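Local structure of sperm-specific class P protein 34 (Caenorhabditis elegans, 1M1S) at residues Pro77-Val89 against Phe100-Ile114. The protein is of unknown function but belongs to the major sperm protein family and probably serves in nematode sperm. Numbering follows the deposited sequence.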
loop_
_atom_site.group_PDB
_atom_site.type_symbol
_atom_site.label_atom_id
_atom_site.label_comp_id
_atom_site.label_asym_id
_atom_site.label_seq_id
_atom_site.Cartn_x
_atom_site.Cartn_y
_atom_site.Cartn_z
ATOM N N PRO A 77 -3.834 -21.689 -2.917
ATOM C CA PRO A 77 -3.250 -21.291 -1.635
ATOM C C PRO A 77 -1.734 -21.041 -1.757
ATOM O O PRO A 77 -0.935 -21.983 -1.806
ATOM C CB PRO A 77 -3.528 -22.504 -0.732
ATOM C CG PRO A 77 -3.604 -23.631 -1.690
ATOM C CD PRO A 77 -4.427 -23.028 -2.802
ATOM N N LYS A 78 -1.351 -19.771 -1.846
ATOM C CA LYS A 78 0.054 -19.393 -1.925
ATOM C C LYS A 78 0.270 -18.047 -1.256
ATOM O O LYS A 78 -0.658 -17.421 -0.762
ATOM C CB LYS A 78 0.545 -19.336 -3.377
ATOM C CG LYS A 78 -0.010 -18.205 -4.189
ATOM C CD LYS A 78 0.555 -18.230 -5.595
ATOM C CE LYS A 78 1.683 -17.205 -5.811
ATOM N NZ LYS A 78 2.945 -17.440 -5.057
ATOM N N GLU A 79 1.514 -17.613 -1.237
ATOM C CA GLU A 79 1.861 -16.348 -0.651
ATOM C C GLU A 79 2.245 -15.367 -1.760
ATOM O O GLU A 79 2.809 -15.764 -2.799
ATOM C CB GLU A 79 2.988 -16.563 0.357
ATOM C CG GLU A 79 2.544 -17.476 1.507
ATOM C CD GLU A 79 3.595 -17.689 2.587
ATOM O OE1 GLU A 79 4.685 -17.064 2.530
ATOM O OE2 GLU A 79 3.321 -18.503 3.500
ATOM N N ASP A 80 1.868 -14.102 -1.557
ATOM C CA ASP A 80 2.159 -13.017 -2.495
ATOM C C ASP A 80 2.499 -11.771 -1.699
ATOM O O ASP A 80 2.419 -11.785 -0.473
ATOM C CB ASP A 80 0.951 -12.766 -3.384
ATOM C CG ASP A 80 0.819 -13.794 -4.465
ATOM O OD1 ASP A 80 1.622 -13.745 -5.408
ATOM O OD2 ASP A 80 -0.063 -14.664 -4.361
ATOM N N LYS A 81 2.872 -10.685 -2.368
ATOM C CA LYS A 81 3.193 -9.465 -1.625
ATOM C C LYS A 81 2.762 -8.175 -2.316
ATOM O O LYS A 81 2.507 -8.140 -3.524
ATOM C CB LYS A 81 4.689 -9.379 -1.334
ATOM C CG LYS A 81 5.534 -9.291 -2.595
ATOM C CD LYS A 81 6.965 -8.990 -2.292
ATOM C CE LYS A 81 7.793 -9.246 -3.504
ATOM N NZ LYS A 81 9.124 -8.699 -3.244
ATOM N N ILE A 82 2.752 -7.105 -1.532
ATOM C CA ILE A 82 2.402 -5.764 -1.992
ATOM C C ILE A 82 3.531 -4.884 -1.485
ATOM O O ILE A 82 3.924 -4.995 -0.322
ATOM C CB ILE A 82 1.093 -5.271 -1.338
ATOM C CG1 ILE A 82 -0.107 -5.707 -2.160
ATOM C CG2 ILE A 82 1.107 -3.758 -1.146
ATOM C CD1 ILE A 82 -1.369 -5.477 -1.438
ATOM N N VAL A 83 4.102 -4.065 -2.359
ATOM C CA VAL A 83 5.174 -3.186 -1.925
ATOM C C VAL A 83 4.683 -1.763 -2.006
ATOM O O VAL A 83 4.356 -1.283 -3.089
ATOM C CB VAL A 83 6.458 -3.338 -2.789
ATOM C CG1 VAL A 83 7.579 -2.492 -2.215
ATOM C CG2 VAL A 83 6.917 -4.764 -2.792
ATOM N N ILE A 84 4.616 -1.091 -0.862
ATOM C CA ILE A 84 4.165 0.291 -0.848
ATOM C C ILE A 84 5.389 1.176 -0.835
ATOM O O ILE A 84 6.241 1.040 0.039
ATOM C CB ILE A 84 3.286 0.613 0.381
ATOM C CG1 ILE A 84 2.113 -0.343 0.444
ATOM C CG2 ILE A 84 2.724 2.036 0.287
ATOM C CD1 ILE A 84 1.540 -0.396 1.780
ATOM N N GLN A 85 5.522 1.998 -1.870
ATOM C CA GLN A 85 6.633 2.948 -1.961
ATOM C C GLN A 85 6.050 4.289 -1.558
ATOM O O GLN A 85 4.856 4.516 -1.770
ATOM C CB GLN A 85 7.163 3.058 -3.392
ATOM C CG GLN A 85 7.732 1.764 -3.981
ATOM C CD GLN A 85 8.563 2.009 -5.233
ATOM O OE1 GLN A 85 8.281 2.928 -6.005
ATOM N NE2 GLN A 85 9.617 1.203 -5.422
ATOM N N TYR A 86 6.852 5.152 -0.935
ATOM C CA TYR A 86 6.368 6.486 -0.547
ATOM C C TYR A 86 7.340 7.582 -0.909
ATOM O O TYR A 86 8.465 7.317 -1.306
ATOM C CB TYR A 86 5.997 6.589 0.944
ATOM C CG TYR A 86 7.083 6.191 1.900
ATOM C CD1 TYR A 86 8.035 7.119 2.369
ATOM C CD2 TYR A 86 7.177 4.870 2.328
ATOM C CE1 TYR A 86 9.062 6.712 3.241
ATOM C CE2 TYR A 86 8.173 4.464 3.189
ATOM C CZ TYR A 86 9.110 5.374 3.634
ATOM O OH TYR A 86 10.118 4.896 4.420
ATOM N N ALA A 87 6.911 8.820 -0.741
ATOM C CA ALA A 87 7.764 9.939 -1.065
ATOM C C ALA A 87 7.177 11.126 -0.363
ATOM O O ALA A 87 5.978 11.159 -0.168
ATOM C CB ALA A 87 7.728 10.174 -2.557
ATOM N N GLU A 88 8.001 12.100 0.009
ATOM C CA GLU A 88 7.516 13.315 0.658
ATOM C C GLU A 88 7.057 14.269 -0.409
ATOM O O GLU A 88 7.673 14.349 -1.467
ATOM C CB GLU A 88 8.621 13.951 1.450
ATOM C CG GLU A 88 8.855 13.238 2.727
ATOM C CD GLU A 88 10.284 13.358 3.179
ATOM O OE1 GLU A 88 10.916 14.392 2.858
ATOM O OE2 GLU A 88 10.781 12.410 3.835
ATOM N N VAL A 89 5.963 14.975 -0.162
ATOM C CA VAL A 89 5.450 15.897 -1.160
ATOM C C VAL A 89 4.972 17.235 -0.581
ATOM O O VAL A 89 4.432 17.283 0.544
ATOM C CB VAL A 89 4.280 15.246 -1.979
ATOM C CG1 VAL A 89 4.775 14.044 -2.772
ATOM C CG2 VAL A 89 3.133 14.846 -1.074
ATOM N N PHE A 100 6.642 9.627 -8.411
ATOM C CA PHE A 100 7.003 8.247 -8.773
ATOM C C PHE A 100 7.420 8.136 -10.235
ATOM O O PHE A 100 8.334 7.384 -10.562
ATOM C CB PHE A 100 5.881 7.264 -8.414
ATOM C CG PHE A 100 5.576 7.224 -6.944
ATOM C CD1 PHE A 100 4.366 7.726 -6.463
ATOM C CD2 PHE A 100 6.534 6.772 -6.034
ATOM C CE1 PHE A 100 4.098 7.797 -5.094
ATOM C CE2 PHE A 100 6.289 6.834 -4.656
ATOM C CZ PHE A 100 5.060 7.354 -4.185
ATOM N N LYS A 101 6.752 8.903 -11.099
ATOM C CA LYS A 101 7.070 8.984 -12.527
ATOM C C LYS A 101 8.435 9.685 -12.586
ATOM O O LYS A 101 9.096 9.723 -13.632
ATOM C CB LYS A 101 6.030 9.869 -13.244
ATOM C CG LYS A 101 4.667 9.247 -13.513
ATOM C CD LYS A 101 3.726 10.254 -14.183
ATOM C CE LYS A 101 2.571 9.552 -14.870
ATOM N NZ LYS A 101 1.599 10.513 -15.422
ATOM N N ALA A 102 8.782 10.296 -11.446
ATOM C CA ALA A 102 10.016 11.053 -11.233
ATOM C C ALA A 102 11.153 10.229 -10.644
ATOM O O ALA A 102 12.309 10.671 -10.652
ATOM C CB ALA A 102 9.741 12.242 -10.312
ATOM N N GLY A 103 10.834 9.067 -10.079
ATOM C CA GLY A 103 11.878 8.244 -9.481
ATOM C C GLY A 103 12.239 8.793 -8.107
ATOM O O GLY A 103 13.399 8.805 -7.694
ATOM N N ALA A 104 11.214 9.204 -7.375
ATOM C CA ALA A 104 11.419 9.783 -6.060
ATOM C C ALA A 104 11.035 8.928 -4.846
ATOM O O ALA A 104 10.860 9.452 -3.740
ATOM C CB ALA A 104 10.764 11.162 -5.995
ATOM N N GLN A 105 10.883 7.622 -5.037
ATOM C CA GLN A 105 10.587 6.741 -3.902
ATOM C C GLN A 105 11.662 6.909 -2.806
ATOM O O GLN A 105 12.867 6.925 -3.098
ATOM C CB GLN A 105 10.504 5.274 -4.354
ATOM C CG GLN A 105 11.729 4.742 -5.098
ATOM C CD GLN A 105 11.697 5.051 -6.574
ATOM O OE1 GLN A 105 11.716 6.210 -6.979
ATOM N NE2 GLN A 105 11.631 4.011 -7.386
ATOM N N GLN A 106 11.212 7.076 -1.563
ATOM C CA GLN A 106 12.098 7.276 -0.414
ATOM C C GLN A 106 12.072 6.091 0.537
ATOM O O GLN A 106 12.760 6.091 1.559
ATOM C CB GLN A 106 11.680 8.523 0.369
ATOM C CG GLN A 106 11.883 9.851 -0.341
ATOM C CD GLN A 106 11.122 10.981 0.329
ATOM O OE1 GLN A 106 10.735 10.877 1.500
ATOM N NE2 GLN A 106 10.846 12.037 -0.427
ATOM N N GLY A 107 11.247 5.102 0.234
ATOM C CA GLY A 107 11.163 3.927 1.081
ATOM C C GLY A 107 10.034 2.991 0.697
ATOM O O GLY A 107 9.097 3.389 0.008
ATOM N N GLU A 108 10.117 1.743 1.147
ATOM C CA GLU A 108 9.091 0.761 0.833
ATOM C C GLU A 108 8.842 -0.227 1.950
ATOM O O GLU A 108 9.772 -0.655 2.634
ATOM C CB GLU A 108 9.401 -0.003 -0.471
ATOM C CG GLU A 108 10.867 -0.375 -0.689
ATOM C CD GLU A 108 11.118 -1.312 -1.886
ATOM O OE1 GLU A 108 11.208 -2.538 -1.637
ATOM O OE2 GLU A 108 11.271 -0.829 -3.047
ATOM N N ILE A 109 7.565 -0.538 2.147
ATOM C CA ILE A 109 7.108 -1.503 3.132
ATOM C C ILE A 109 6.521 -2.669 2.318
ATOM O O ILE A 109 5.937 -2.454 1.249
ATOM C CB ILE A 109 6.048 -0.863 4.060
ATOM C CG1 ILE A 109 6.700 -0.242 5.301
ATOM C CG2 ILE A 109 5.064 -1.899 4.532
ATOM C CD1 ILE A 109 7.585 0.943 5.058
ATOM N N ILE A 110 6.723 -3.897 2.795
ATOM C CA ILE A 110 6.240 -5.100 2.107
ATOM C C ILE A 110 5.098 -5.757 2.861
ATOM O O ILE A 110 5.312 -6.360 3.905
ATOM C CB ILE A 110 7.393 -6.180 1.931
ATOM C CG1 ILE A 110 8.369 -5.748 0.840
ATOM C CG2 ILE A 110 6.839 -7.568 1.570
ATOM C CD1 ILE A 110 9.558 -6.692 0.651
ATOM N N VAL A 111 3.882 -5.655 2.350
ATOM C CA VAL A 111 2.780 -6.323 3.021
ATOM C C VAL A 111 2.668 -7.745 2.449
ATOM O O VAL A 111 2.549 -7.937 1.230
ATOM C CB VAL A 111 1.473 -5.572 2.817
ATOM C CG1 VAL A 111 0.380 -6.142 3.726
ATOM C CG2 VAL A 111 1.700 -4.075 3.039
ATOM N N LYS A 112 2.780 -8.736 3.328
ATOM C CA LYS A 112 2.688 -10.130 2.922
ATOM C C LYS A 112 1.230 -10.449 2.702
ATOM O O LYS A 112 0.370 -9.865 3.341
ATOM C CB LYS A 112 3.205 -11.036 4.029
ATOM C CG LYS A 112 4.536 -10.652 4.631
ATOM C CD LYS A 112 4.997 -11.759 5.584
ATOM C CE LYS A 112 6.503 -11.744 5.791
ATOM N NZ LYS A 112 7.061 -13.029 6.297
ATOM N N LEU A 113 0.949 -11.342 1.765
ATOM C CA LEU A 113 -0.424 -11.764 1.497
ATOM C C LEU A 113 -0.430 -13.304 1.400
ATOM O O LEU A 113 -0.074 -13.892 0.368
ATOM C CB LEU A 113 -0.971 -11.090 0.228
ATOM C CG LEU A 113 -1.043 -9.548 0.173
ATOM C CD1 LEU A 113 -1.484 -9.082 -1.209
ATOM C CD2 LEU A 113 -1.958 -8.983 1.262
ATOM N N ILE A 114 -0.766 -13.941 2.523
ATOM C CA ILE A 114 -0.809 -15.402 2.637
ATOM C C ILE A 114 -2.234 -15.903 2.457
ATOM O O ILE A 114 -3.111 -15.570 3.246
ATOM C CB ILE A 114 -0.330 -15.885 4.034
ATOM C CG1 ILE A 114 1.064 -15.339 4.365
ATOM C CG2 ILE A 114 -0.328 -17.399 4.066
ATOM C CD1 ILE A 114 1.469 -15.522 5.846
HETATM O O HOH W 1 11.985 7.109 4.490
#
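Backbone bonds between Asp80, Ile82 and Ile84 and, in turn, Leu113, Val111 and Ile109 join strands 79-89 and 107-114 as antiparallel neighbours, their axes running at 154°. Each of these hydrogen-bonded pairs is doubly bonded; in the central one, Ile82 N reaches Val111 O at 2.9 Å and Val111 N returns to Ile82 O. Past Ile84 the pattern changes: Tyr86 N still bonds Gly107 O, but Tyr86 O accepts a hydrogen bond from Gln106 N at 2.8 Å, with an N-H...O angle of 170°.

The Tyr86 ring makes its contacts at this end. Chi1 of 55° puts Tyr86 CG between the backbone N and the carbonyl carbon, which brings the ring alongside Gly107, whose CA packs over one ring face, 4.0 Å from the centroid, a CH-pi contact. Ile109 CD1 meets the ring edge, 4.0 Å from Tyr86 CE2. Tyr86 OH donates to a water, and that water donates to Gln106 O. A serine in place of Tyr86 would probably strip Gly107 CA of the ring face it packs on, leave Ile109 CD1 without the edge it meets, and lose this water bridge.

Among aliphatic contacts, Ile82 CD1 meets Leu113 CD1 at 3.6 Å and Ile84 CD1 touches Val111 CG2 at 3.9 Å. On the other face, Val83 CG1 packs against Glu108 CB.

In this MSP-domain beta-sandwich, strand 38-45 pairs with the far edge of 79-89; Ile84 and Ile109 both pack on Val13 of strand 11-20, and Ser46 bonds Asp80 OD1.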